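Local structure of glutamine amidotransferase subunit pdxT (Thermus thermophilus, 2YWD) at residues 118-123 against 130-135; 41-46 against 75-80; 165-170 against 183-188; 103-108 against 142-147. The protein probably hydrolyses glutamine to glutamate and ammonia, and passes the ammonia to the PdxS subunit for the synthesis of pyridoxal 5'-phosphate. All blocks are in the same frame, centred on the assembly; numbering follows the deposited sequence.

Contact 1 (118-123 against 130-135); sequences SFEEDL and SFHGVF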
# COMPACT_ATOMS: atom_id res chain seq x y z
N SER A 118 4.30 14.31 11.51
CA SER A 118 4.86 14.27 10.16
C SER A 118 6.38 14.41 10.20
O SER A 118 6.91 15.29 10.89
CB SER A 118 4.27 15.39 9.31
OG SER A 118 4.63 16.66 9.82
N PHE A 119 7.08 13.54 9.47
CA PHE A 119 8.53 13.60 9.41
C PHE A 119 9.05 12.92 8.14
O PHE A 119 8.31 12.21 7.47
CB PHE A 119 9.15 12.94 10.65
CG PHE A 119 8.78 11.50 10.84
CD1 PHE A 119 9.56 10.49 10.29
CD2 PHE A 119 7.64 11.15 11.55
CE1 PHE A 119 9.21 9.15 10.45
CE2 PHE A 119 7.28 9.81 11.72
CZ PHE A 119 8.07 8.81 11.17
N GLU A 120 10.31 13.17 7.81
CA GLU A 120 10.90 12.58 6.62
C GLU A 120 12.24 11.93 6.97
O GLU A 120 13.01 12.46 7.77
CB GLU A 120 11.10 13.63 5.54
CG GLU A 120 9.83 14.41 5.18
CD GLU A 120 9.50 15.49 6.20
OE1 GLU A 120 10.38 16.34 6.47
OE2 GLU A 120 8.37 15.49 6.74
N GLU A 121 12.52 10.79 6.35
CA GLU A 121 13.75 10.06 6.60
C GLU A 121 14.30 9.41 5.34
O GLU A 121 13.54 8.88 4.53
CB GLU A 121 13.51 8.94 7.62
CG GLU A 121 13.11 9.38 9.01
CD GLU A 121 14.23 10.09 9.75
OE1 GLU A 121 15.41 9.82 9.42
OE2 GLU A 121 13.94 10.90 10.65
N ASP A 122 15.62 9.43 5.18
CA ASP A 122 16.21 8.76 4.02
C ASP A 122 16.27 7.29 4.39
O ASP A 122 16.76 6.93 5.46
CB ASP A 122 17.61 9.31 3.74
CG ASP A 122 17.56 10.68 3.10
OD1 ASP A 122 16.85 10.83 2.08
OD2 ASP A 122 18.22 11.60 3.62
N LEU A 123 15.75 6.44 3.52
CA LEU A 123 15.72 5.01 3.80
C LEU A 123 16.54 4.17 2.82
O LEU A 123 16.71 4.54 1.66
CB LEU A 123 14.27 4.52 3.76
CG LEU A 123 13.21 5.34 4.51
CD1 LEU A 123 11.83 4.89 4.08
CD2 LEU A 123 13.39 5.19 6.01
N SER A 130 18.93 4.03 -1.86
CA SER A 130 18.43 5.09 -0.98
C SER A 130 17.13 5.70 -1.52
O SER A 130 17.05 6.05 -2.70
CB SER A 130 19.48 6.19 -0.83
OG SER A 130 18.99 7.24 -0.01
N PHE A 131 16.13 5.82 -0.66
CA PHE A 131 14.84 6.38 -1.06
C PHE A 131 14.34 7.32 0.03
O PHE A 131 14.40 6.99 1.22
CB PHE A 131 13.81 5.26 -1.27
CG PHE A 131 12.56 5.72 -1.97
CD1 PHE A 131 12.49 5.74 -3.36
CD2 PHE A 131 11.46 6.15 -1.24
CE1 PHE A 131 11.34 6.19 -4.02
CE2 PHE A 131 10.30 6.61 -1.89
CZ PHE A 131 10.25 6.63 -3.28
N HIS A 132 13.85 8.49 -0.37
CA HIS A 132 13.36 9.49 0.58
C HIS A 132 11.98 9.11 1.11
O HIS A 132 11.00 9.11 0.36
CB HIS A 132 13.29 10.86 -0.09
CG HIS A 132 12.97 11.98 0.85
ND1 HIS A 132 13.78 12.32 1.90
CD2 HIS A 132 11.90 12.81 0.91
CE1 HIS A 132 13.24 13.33 2.57
NE2 HIS A 132 12.10 13.64 1.98
N GLY A 133 11.91 8.80 2.40
CA GLY A 133 10.65 8.41 3.01
C GLY A 133 9.87 9.54 3.65
O GLY A 133 10.37 10.22 4.55
N VAL A 134 8.64 9.74 3.20
CA VAL A 134 7.77 10.78 3.72
C VAL A 134 6.71 10.13 4.61
O VAL A 134 5.89 9.34 4.13
CB VAL A 134 7.08 11.57 2.58
CG1 VAL A 134 6.11 12.60 3.15
CG2 VAL A 134 8.14 12.27 1.72
N PHE A 135 6.74 10.46 5.90
CA PHE A 135 5.82 9.90 6.89
C PHE A 135 4.82 10.94 7.41
O PHE A 135 5.20 12.04 7.83
CB PHE A 135 6.62 9.34 8.07
CG PHE A 135 7.55 8.21 7.71
CD1 PHE A 135 7.20 6.88 7.97
CD2 PHE A 135 8.80 8.47 7.13
CE1 PHE A 135 8.08 5.84 7.68
CE2 PHE A 135 9.68 7.43 6.83
CZ PHE A 135 9.32 6.11 7.11
O HOH W 1 6.19 14.38 6.09

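Contact 2 (41-46 against 75-80); sequences KALIVP and LALFGT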
# COMPACT_ATOMS: atom_id res chain seq x y z
N LYS A 41 -3.27 -5.73 -13.71
CA LYS A 41 -2.19 -6.61 -13.28
C LYS A 41 -1.70 -6.09 -11.93
O LYS A 41 -1.10 -6.83 -11.15
CB LYS A 41 -1.02 -6.60 -14.26
CG LYS A 41 -1.31 -7.23 -15.61
CD LYS A 41 -0.09 -7.14 -16.51
CE LYS A 41 -0.36 -7.75 -17.88
NZ LYS A 41 0.84 -7.67 -18.76
N ALA A 42 -1.95 -4.81 -11.67
CA ALA A 42 -1.51 -4.18 -10.43
C ALA A 42 -2.52 -3.17 -9.92
O ALA A 42 -3.16 -2.45 -10.70
CB ALA A 42 -0.16 -3.50 -10.64
N LEU A 43 -2.66 -3.10 -8.60
CA LEU A 43 -3.57 -2.16 -7.97
C LEU A 43 -2.89 -1.50 -6.78
O LEU A 43 -2.33 -2.17 -5.92
CB LEU A 43 -4.83 -2.88 -7.47
CG LEU A 43 -5.81 -2.02 -6.67
CD1 LEU A 43 -6.45 -0.99 -7.59
CD2 LEU A 43 -6.89 -2.91 -6.05
N ILE A 44 -2.93 -0.17 -6.74
CA ILE A 44 -2.34 0.57 -5.64
C ILE A 44 -3.47 1.08 -4.75
O ILE A 44 -4.45 1.63 -5.24
CB ILE A 44 -1.54 1.79 -6.12
CG1 ILE A 44 -0.34 1.34 -6.95
CG2 ILE A 44 -1.10 2.63 -4.92
CD1 ILE A 44 0.48 2.48 -7.51
N VAL A 45 -3.34 0.85 -3.44
CA VAL A 45 -4.33 1.33 -2.48
C VAL A 45 -3.57 2.49 -1.83
O VAL A 45 -2.59 2.28 -1.11
CB VAL A 45 -4.68 0.23 -1.45
CG1 VAL A 45 -5.75 0.74 -0.49
CG2 VAL A 45 -5.19 -1.01 -2.19
N PRO A 46 -4.02 3.73 -2.09
CA PRO A 46 -3.44 4.98 -1.59
C PRO A 46 -3.52 5.32 -0.12
O PRO A 46 -4.16 4.63 0.67
CB PRO A 46 -4.15 6.02 -2.43
CG PRO A 46 -5.55 5.49 -2.43
CD PRO A 46 -5.33 3.99 -2.72
N LEU A 75 -3.24 -10.58 -9.51
CA LEU A 75 -3.26 -9.16 -9.16
C LEU A 75 -2.27 -8.81 -8.06
O LEU A 75 -2.33 -9.37 -6.96
CB LEU A 75 -4.67 -8.75 -8.72
CG LEU A 75 -4.86 -7.26 -8.40
CD1 LEU A 75 -4.62 -6.44 -9.66
CD2 LEU A 75 -6.27 -7.02 -7.86
N ALA A 76 -1.36 -7.88 -8.37
CA ALA A 76 -0.36 -7.43 -7.40
C ALA A 76 -0.93 -6.21 -6.69
O ALA A 76 -1.64 -5.41 -7.30
CB ALA A 76 0.93 -7.08 -8.10
N LEU A 77 -0.59 -6.06 -5.42
CA LEU A 77 -1.07 -4.95 -4.60
C LEU A 77 0.06 -4.17 -3.95
O LEU A 77 1.05 -4.75 -3.51
CB LEU A 77 -1.98 -5.47 -3.49
CG LEU A 77 -3.20 -6.31 -3.88
CD1 LEU A 77 -3.90 -6.79 -2.63
CD2 LEU A 77 -4.14 -5.47 -4.74
N PHE A 78 -0.11 -2.86 -3.89
CA PHE A 78 0.85 -1.97 -3.25
C PHE A 78 0.01 -1.02 -2.40
O PHE A 78 -0.74 -0.21 -2.93
CB PHE A 78 1.65 -1.18 -4.30
CG PHE A 78 2.73 -0.28 -3.71
CD1 PHE A 78 3.14 -0.42 -2.39
CD2 PHE A 78 3.35 0.69 -4.50
CE1 PHE A 78 4.15 0.39 -1.86
CE2 PHE A 78 4.36 1.50 -3.99
CZ PHE A 78 4.77 1.35 -2.67
N GLY A 79 0.12 -1.15 -1.08
CA GLY A 79 -0.63 -0.29 -0.19
C GLY A 79 0.31 0.67 0.51
O GLY A 79 1.34 0.27 1.04
N THR A 80 -0.06 1.95 0.52
CA THR A 80 0.75 2.98 1.16
C THR A 80 -0.07 3.67 2.24
O THR A 80 -1.15 4.19 1.97
CB THR A 80 1.20 4.05 0.13
OG1 THR A 80 0.05 4.68 -0.46
CG2 THR A 80 2.02 3.40 -0.96

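Contact 3 (165-170 against 183-188); sequences KVLASS and RYFLEL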
# COMPACT_ATOMS: atom_id res chain seq x y z
N LYS A 165 3.27 -11.03 -4.05
CA LYS A 165 2.96 -9.89 -4.91
C LYS A 165 2.23 -8.78 -4.17
O LYS A 165 1.58 -7.93 -4.78
CB LYS A 165 2.13 -10.36 -6.11
CG LYS A 165 2.97 -11.10 -7.14
CD LYS A 165 2.14 -11.55 -8.33
CE LYS A 165 3.03 -12.04 -9.47
NZ LYS A 165 3.95 -13.13 -9.04
N VAL A 166 2.36 -8.78 -2.84
CA VAL A 166 1.74 -7.76 -1.99
C VAL A 166 2.86 -6.93 -1.38
O VAL A 166 3.74 -7.47 -0.70
CB VAL A 166 0.92 -8.40 -0.85
CG1 VAL A 166 0.34 -7.31 0.05
CG2 VAL A 166 -0.21 -9.23 -1.43
N LEU A 167 2.82 -5.63 -1.62
CA LEU A 167 3.83 -4.71 -1.12
C LEU A 167 3.14 -3.67 -0.25
O LEU A 167 2.04 -3.22 -0.57
CB LEU A 167 4.51 -4.02 -2.31
CG LEU A 167 5.69 -3.09 -2.03
CD1 LEU A 167 6.85 -3.90 -1.46
CD2 LEU A 167 6.11 -2.40 -3.32
N ALA A 168 3.78 -3.28 0.85
CA ALA A 168 3.18 -2.29 1.75
C ALA A 168 4.22 -1.38 2.39
O ALA A 168 5.29 -1.82 2.79
CB ALA A 168 2.37 -2.99 2.83
N SER A 169 3.89 -0.09 2.48
CA SER A 169 4.79 0.89 3.09
C SER A 169 4.03 1.77 4.08
O SER A 169 2.84 2.03 3.90
CB SER A 169 5.43 1.77 2.01
OG SER A 169 4.47 2.56 1.35
N SER A 170 4.72 2.22 5.12
CA SER A 170 4.07 3.10 6.09
C SER A 170 4.32 4.55 5.67
O SER A 170 3.74 5.48 6.24
CB SER A 170 4.61 2.85 7.50
OG SER A 170 6.02 2.85 7.51
N ARG A 183 8.18 1.69 -9.81
CA ARG A 183 8.68 0.81 -10.87
C ARG A 183 8.98 -0.56 -10.28
O ARG A 183 8.70 -1.59 -10.90
CB ARG A 183 9.93 1.41 -11.52
CG ARG A 183 10.61 0.48 -12.54
CD ARG A 183 9.67 0.08 -13.67
NE ARG A 183 9.44 1.17 -14.62
CZ ARG A 183 8.52 1.14 -15.58
NH1 ARG A 183 7.72 0.08 -15.71
NH2 ARG A 183 8.40 2.15 -16.42
N TYR A 184 9.56 -0.58 -9.08
CA TYR A 184 9.88 -1.84 -8.40
C TYR A 184 8.60 -2.66 -8.29
O TYR A 184 8.59 -3.87 -8.54
CB TYR A 184 10.44 -1.55 -7.00
CG TYR A 184 10.65 -2.77 -6.14
CD1 TYR A 184 11.76 -3.60 -6.32
CD2 TYR A 184 9.72 -3.12 -5.16
CE1 TYR A 184 11.94 -4.74 -5.53
CE2 TYR A 184 9.89 -4.25 -4.38
CZ TYR A 184 11.00 -5.06 -4.57
OH TYR A 184 11.16 -6.19 -3.79
N PHE A 185 7.51 -1.99 -7.92
CA PHE A 185 6.21 -2.64 -7.78
C PHE A 185 5.69 -3.16 -9.12
O PHE A 185 5.23 -4.30 -9.22
CB PHE A 185 5.19 -1.67 -7.17
CG PHE A 185 3.77 -2.20 -7.17
CD1 PHE A 185 3.47 -3.43 -6.59
CD2 PHE A 185 2.75 -1.47 -7.77
CE1 PHE A 185 2.17 -3.93 -6.60
CE2 PHE A 185 1.44 -1.97 -7.79
CZ PHE A 185 1.15 -3.20 -7.20
N LEU A 186 5.77 -2.34 -10.16
CA LEU A 186 5.29 -2.76 -11.47
C LEU A 186 6.08 -3.95 -11.99
O LEU A 186 5.53 -4.84 -12.64
CB LEU A 186 5.37 -1.60 -12.47
CG LEU A 186 4.51 -0.38 -12.14
CD1 LEU A 186 4.49 0.55 -13.34
CD2 LEU A 186 3.10 -0.82 -11.77
N GLU A 187 7.38 -3.97 -11.70
CA GLU A 187 8.23 -5.07 -12.13
C GLU A 187 7.79 -6.38 -11.48
O GLU A 187 7.69 -7.41 -12.14
CB GLU A 187 9.69 -4.78 -11.80
CG GLU A 187 10.32 -3.67 -12.65
CD GLU A 187 10.73 -4.14 -14.04
OE1 GLU A 187 11.71 -4.91 -14.14
OE2 GLU A 187 10.07 -3.75 -15.03
N LEU A 188 7.51 -6.34 -10.18
CA LEU A 188 7.09 -7.55 -9.49
C LEU A 188 5.68 -7.97 -9.91
O LEU A 188 5.30 -9.13 -9.77
CB LEU A 188 7.18 -7.36 -7.96
CG LEU A 188 6.17 -6.51 -7.19
CD1 LEU A 188 4.87 -7.28 -6.99
CD2 LEU A 188 6.76 -6.14 -5.84

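Contact 4 (103-108 against 142-147); sequences LEAWVE and RRLGEG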
# COMPACT_ATOMS: atom_id res chain seq x y z
N LEU A 103 -2.14 -9.50 4.03
CA LEU A 103 -0.76 -9.39 4.51
C LEU A 103 -0.63 -9.89 5.95
O LEU A 103 -1.32 -9.40 6.85
CB LEU A 103 -0.30 -7.93 4.42
CG LEU A 103 1.10 -7.61 4.94
CD1 LEU A 103 2.13 -8.28 4.05
CD2 LEU A 103 1.30 -6.10 4.95
N GLU A 104 0.26 -10.85 6.17
CA GLU A 104 0.48 -11.40 7.50
C GLU A 104 1.24 -10.39 8.34
O GLU A 104 2.46 -10.48 8.48
CB GLU A 104 1.28 -12.70 7.44
CG GLU A 104 0.51 -13.89 6.86
CD GLU A 104 -0.71 -14.26 7.68
OE1 GLU A 104 -0.65 -14.17 8.92
OE2 GLU A 104 -1.72 -14.66 7.07
N ALA A 105 0.52 -9.43 8.91
CA ALA A 105 1.15 -8.41 9.72
C ALA A 105 0.18 -7.80 10.71
O ALA A 105 -1.03 -7.82 10.49
CB ALA A 105 1.73 -7.32 8.82
N TRP A 106 0.72 -7.27 11.80
CA TRP A 106 -0.05 -6.59 12.83
C TRP A 106 0.34 -5.13 12.67
O TRP A 106 1.51 -4.79 12.83
CB TRP A 106 0.37 -7.07 14.22
CG TRP A 106 -0.27 -8.35 14.67
CD1 TRP A 106 -0.49 -9.46 13.91
CD2 TRP A 106 -0.71 -8.66 15.99
NE1 TRP A 106 -1.06 -10.45 14.68
CE2 TRP A 106 -1.20 -9.98 15.96
CE3 TRP A 106 -0.75 -7.95 17.20
CZ2 TRP A 106 -1.72 -10.61 17.10
CZ3 TRP A 106 -1.26 -8.57 18.33
CH2 TRP A 106 -1.74 -9.89 18.27
N VAL A 107 -0.62 -4.28 12.33
CA VAL A 107 -0.33 -2.87 12.15
C VAL A 107 -1.11 -1.99 13.11
O VAL A 107 -2.31 -2.19 13.32
CB VAL A 107 -0.68 -2.41 10.71
CG1 VAL A 107 -0.47 -0.90 10.58
CG2 VAL A 107 0.19 -3.15 9.70
N GLU A 108 -0.42 -1.02 13.71
CA GLU A 108 -1.08 -0.10 14.63
C GLU A 108 -1.13 1.26 13.95
O GLU A 108 -0.11 1.79 13.51
CB GLU A 108 -0.33 -0.00 15.95
CG GLU A 108 -1.15 0.67 17.04
CD GLU A 108 -0.39 0.87 18.33
OE1 GLU A 108 0.67 0.23 18.52
OE2 GLU A 108 -0.86 1.68 19.17
N ARG A 142 3.80 -3.63 13.74
CA ARG A 142 4.17 -4.21 15.03
C ARG A 142 4.74 -5.62 14.96
O ARG A 142 5.75 -5.92 15.61
CB ARG A 142 2.96 -4.17 15.98
CG ARG A 142 2.53 -2.76 16.40
CD ARG A 142 3.64 -2.06 17.18
NE ARG A 142 3.16 -0.82 17.80
CZ ARG A 142 3.91 -0.01 18.54
NH1 ARG A 142 5.19 -0.29 18.75
NH2 ARG A 142 3.37 1.09 19.07
N ARG A 143 4.09 -6.49 14.20
CA ARG A 143 4.58 -7.87 14.05
C ARG A 143 4.42 -8.30 12.61
O ARG A 143 3.50 -7.86 11.92
CB ARG A 143 3.81 -8.83 14.95
CG ARG A 143 3.80 -8.45 16.42
CD ARG A 143 3.53 -9.66 17.30
NE ARG A 143 2.35 -10.41 16.88
CZ ARG A 143 1.92 -11.52 17.48
NH1 ARG A 143 2.58 -12.01 18.52
NH2 ARG A 143 0.84 -12.14 17.03
N LEU A 144 5.31 -9.18 12.15
CA LEU A 144 5.27 -9.68 10.78
C LEU A 144 5.34 -11.20 10.76
O LEU A 144 6.08 -11.81 11.53
CB LEU A 144 6.45 -9.11 9.98
CG LEU A 144 6.55 -7.59 9.91
CD1 LEU A 144 7.80 -7.19 9.13
CD2 LEU A 144 5.30 -7.01 9.25
N GLY A 145 4.56 -11.81 9.87
CA GLY A 145 4.56 -13.26 9.75
C GLY A 145 5.88 -13.75 9.17
O GLY A 145 6.65 -12.96 8.62
N GLU A 146 6.14 -15.05 9.30
CA GLU A 146 7.38 -15.64 8.81
C GLU A 146 7.60 -15.49 7.30
O GLU A 146 8.73 -15.38 6.84
CB GLU A 146 7.42 -17.12 9.20
CG GLU A 146 8.71 -17.83 8.82
CD GLU A 146 8.80 -19.23 9.40
OE1 GLU A 146 8.84 -19.36 10.64
OE2 GLU A 146 8.82 -20.20 8.61
N GLY A 147 6.51 -15.48 6.53
CA GLY A 147 6.65 -15.35 5.09
C GLY A 147 6.74 -13.92 4.58
O GLY A 147 6.61 -13.68 3.38

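Contact 1 (118-123 against 130-135)
Phe119 and Phe135 face each other across a hydrogen-bonded pair of an antiparallel beta hairpin. CG of Phe119 sits between the backbone N and the carbonyl carbon (chi1 60°). The ring lies on the face it shares with Phe135, its CE1 and CZ against Phe135 CB and CG. Phe135 can be followed from its base outwards. Its CB lies over the face of the Phe119 ring, 3.5 Å from the centroid, a CH-pi contact. Phe135 CG is 3.3 Å from Phe119 CE1, and Phe135 CD2 is 3.4 Å from the same atom. Further out, Phe135 CE2 reaches Glu121 CB at 4.2 Å. At the tip, Phe135 CZ meets Leu123 CD1 at 4.1 Å. Phe119 has its ring plane 11° from that of Phe135 but offset, with little overlap. An alanine in place of this phenylalanine would probably leave Phe135 CB and CG without their cover and the Phe135 ring freer to turn. On the other face of the hairpin, His132 ND1 gives a weak hydrogen bond to Asp122 OD1 (3.4 Å), which lies at the edge of the imidazole. Phe119 also meets Phe112 edge-to-face. Phe119 and Glu121 rest on Leu154 of strand 149-154, and Leu123 and Phe135 on Val159 of strand 157-163. Val134 is hydrogen-bonded through its backbone to His172, the predicted charge-relay histidine, so the hairpin stands beside the probable active site, against the far strands of the central sheet.

Contact 2 (41-46 against 75-80)
Leu43 and Leu77 lie side by side on adjacent parallel strands and point the same way. They differ in their first torsion. Leu43 has CG anti to the backbone N (chi1 175°), whereas Leu77 has CG beside its N and anti to the carbonyl carbon (chi1 -56°). Leu77 CD2 meets Leu43 CB at 3.8 Å and Leu43 CD2 at 4.0 Å. Leu75 CD1 closes over the start of the neighbouring strand, 3.7 Å from Ala42 N. The backbones are joined by alternating bonds, among them Leu43 N to Ala76 O at 2.8 Å and Thr80 N to Val45 O at 3.0 Å. Strands 42-45 and 76-80 are central in the mixed sheet of this class I glutaminase fold. Helices 50-59 and 62-71 make the connection between them, a beta-alpha-beta crossover, and Val66 of helix 62-71 packs on Leu43 and Leu77. The opposite face carries Ile44 and Phe78, also side by side. Ile44 CG1 touches Phe78 CB at 4.2 Å, and Ile44 CG2 lies 3.5 Å from Phe78 O. The Phe78 ring is covered on one face by Thr80 CG2 of its own strand, offset toward the rim. Thr80 OG1 is hydrogen-bonded to His17 NE2. Cys81, the predicted nucleophile, follows directly at a turn that fits a nucleophile elbow.

Contact 3 (165-170 against 183-188)
Leu167 has CG anti to its backbone N (chi1 -175°) and points from the strand toward the helix, where it meets Phe185 and Tyr184. Leu167 CD2 touches both of these aromatic residues. It is 4.0 Å from Phe185 CB, and the two side chains run past one another, pointing opposite ways. The same methyl is 4.1 Å from Tyr184 CD2, at the edge of the tyrosine ring and near its plane. No hydrogen bond crosses this contact; it is held by packing. Helix 180-189 is the C-terminal helix of the alpha/beta fold, laid on one face of the central sheet. Strand 166-169 lies in that sheet beside strand 76-80, whose Phe78 touches Leu167 and also meets the Phe185 ring, with planes at about 45°. Farther along the helix, Leu188 has CG between the backbone N and the carbonyl carbon (chi1 74°) and points toward the strand at Lys165. Its CD1 packs on the backbone there, 3.8 Å from Lys165 CA. The long Lys165 chain passes the helix, and its CE comes 3.7 Å from Leu188 O. The carbonyl oxygen of Lys165 lies near the edge of the Phe185 ring. Tyr184 OH is hydrogen-bonded to Arg162 NH1 of strand 157-163, the next strand of the sheet.

Contact 4 (103-108 against 142-147)
Antiparallel strand pairing sets Trp106 against Arg142 and Arg143 in a small three-stranded sheet, where strand 140-144 is outermost and strand 103-108 central. Trp106 N bonds to Arg143 O at 2.8 Å. Trp106 O takes Arg142 N at 2.7 Å and, more weakly, Arg143 N. Arg143 runs beside Trp106 and folds over it. Its CZ is 3.9 Å from the centroid of the six-membered ring and 17° off the ring normal, a cation-pi contact. The guanidinium is not flat on the indole: the planes are 56° apart, and Arg143 NH2 dips to 3.0 Å from Trp106 CZ2. Arg142 and Glu108 form a salt bridge, side-on, with two nitrogens on one oxygen. Arg142 NE meets Glu108 OE1 at 2.8 Å, nearly along the C-O axis, and its NH2 meets OE1 at 2.9 Å from above the carboxylate plane. Glu108 reaches there with CG anti to the backbone N (chi1 -166°) and an extended chain. An alanine in place of this glutamate would probably leave the Arg142 guanidinium without its charged mate and freer to turn. On the face away from Trp106 and Arg143, Ala105 CB touches Leu144 CD2 at 3.6 Å, and Leu144 continues onto Pro158 and Val161 of strand 157-163. Glu108 directly precedes Arg109, which is predicted to bind glutamine. Arg142 and Arg143 together stand opposite Trp106, a classic beta bulge at the sheet edge.

In the fold
From the N terminus, contact 2 closes first. It pairs 41-46 with 75-80 over a mostly helical connection and is complete before any other contact opens. Contact 4 opens next at 103-108 and closes at 142-147. The hairpin of contact 1 lies wholly within that span. Contact 3 comes last and brings the C-terminal helix back to the central sheet. None of the four cross along the chain. Contact 3 touches all the others: Leu77 and Gly79 probably share backbone hydrogen bonds with Leu167, Ser170 packs on Phe135, and Ala168 on Leu103. Segment 165-170 thus ties the sheet core to the hairpin and to the small three-stranded sheet.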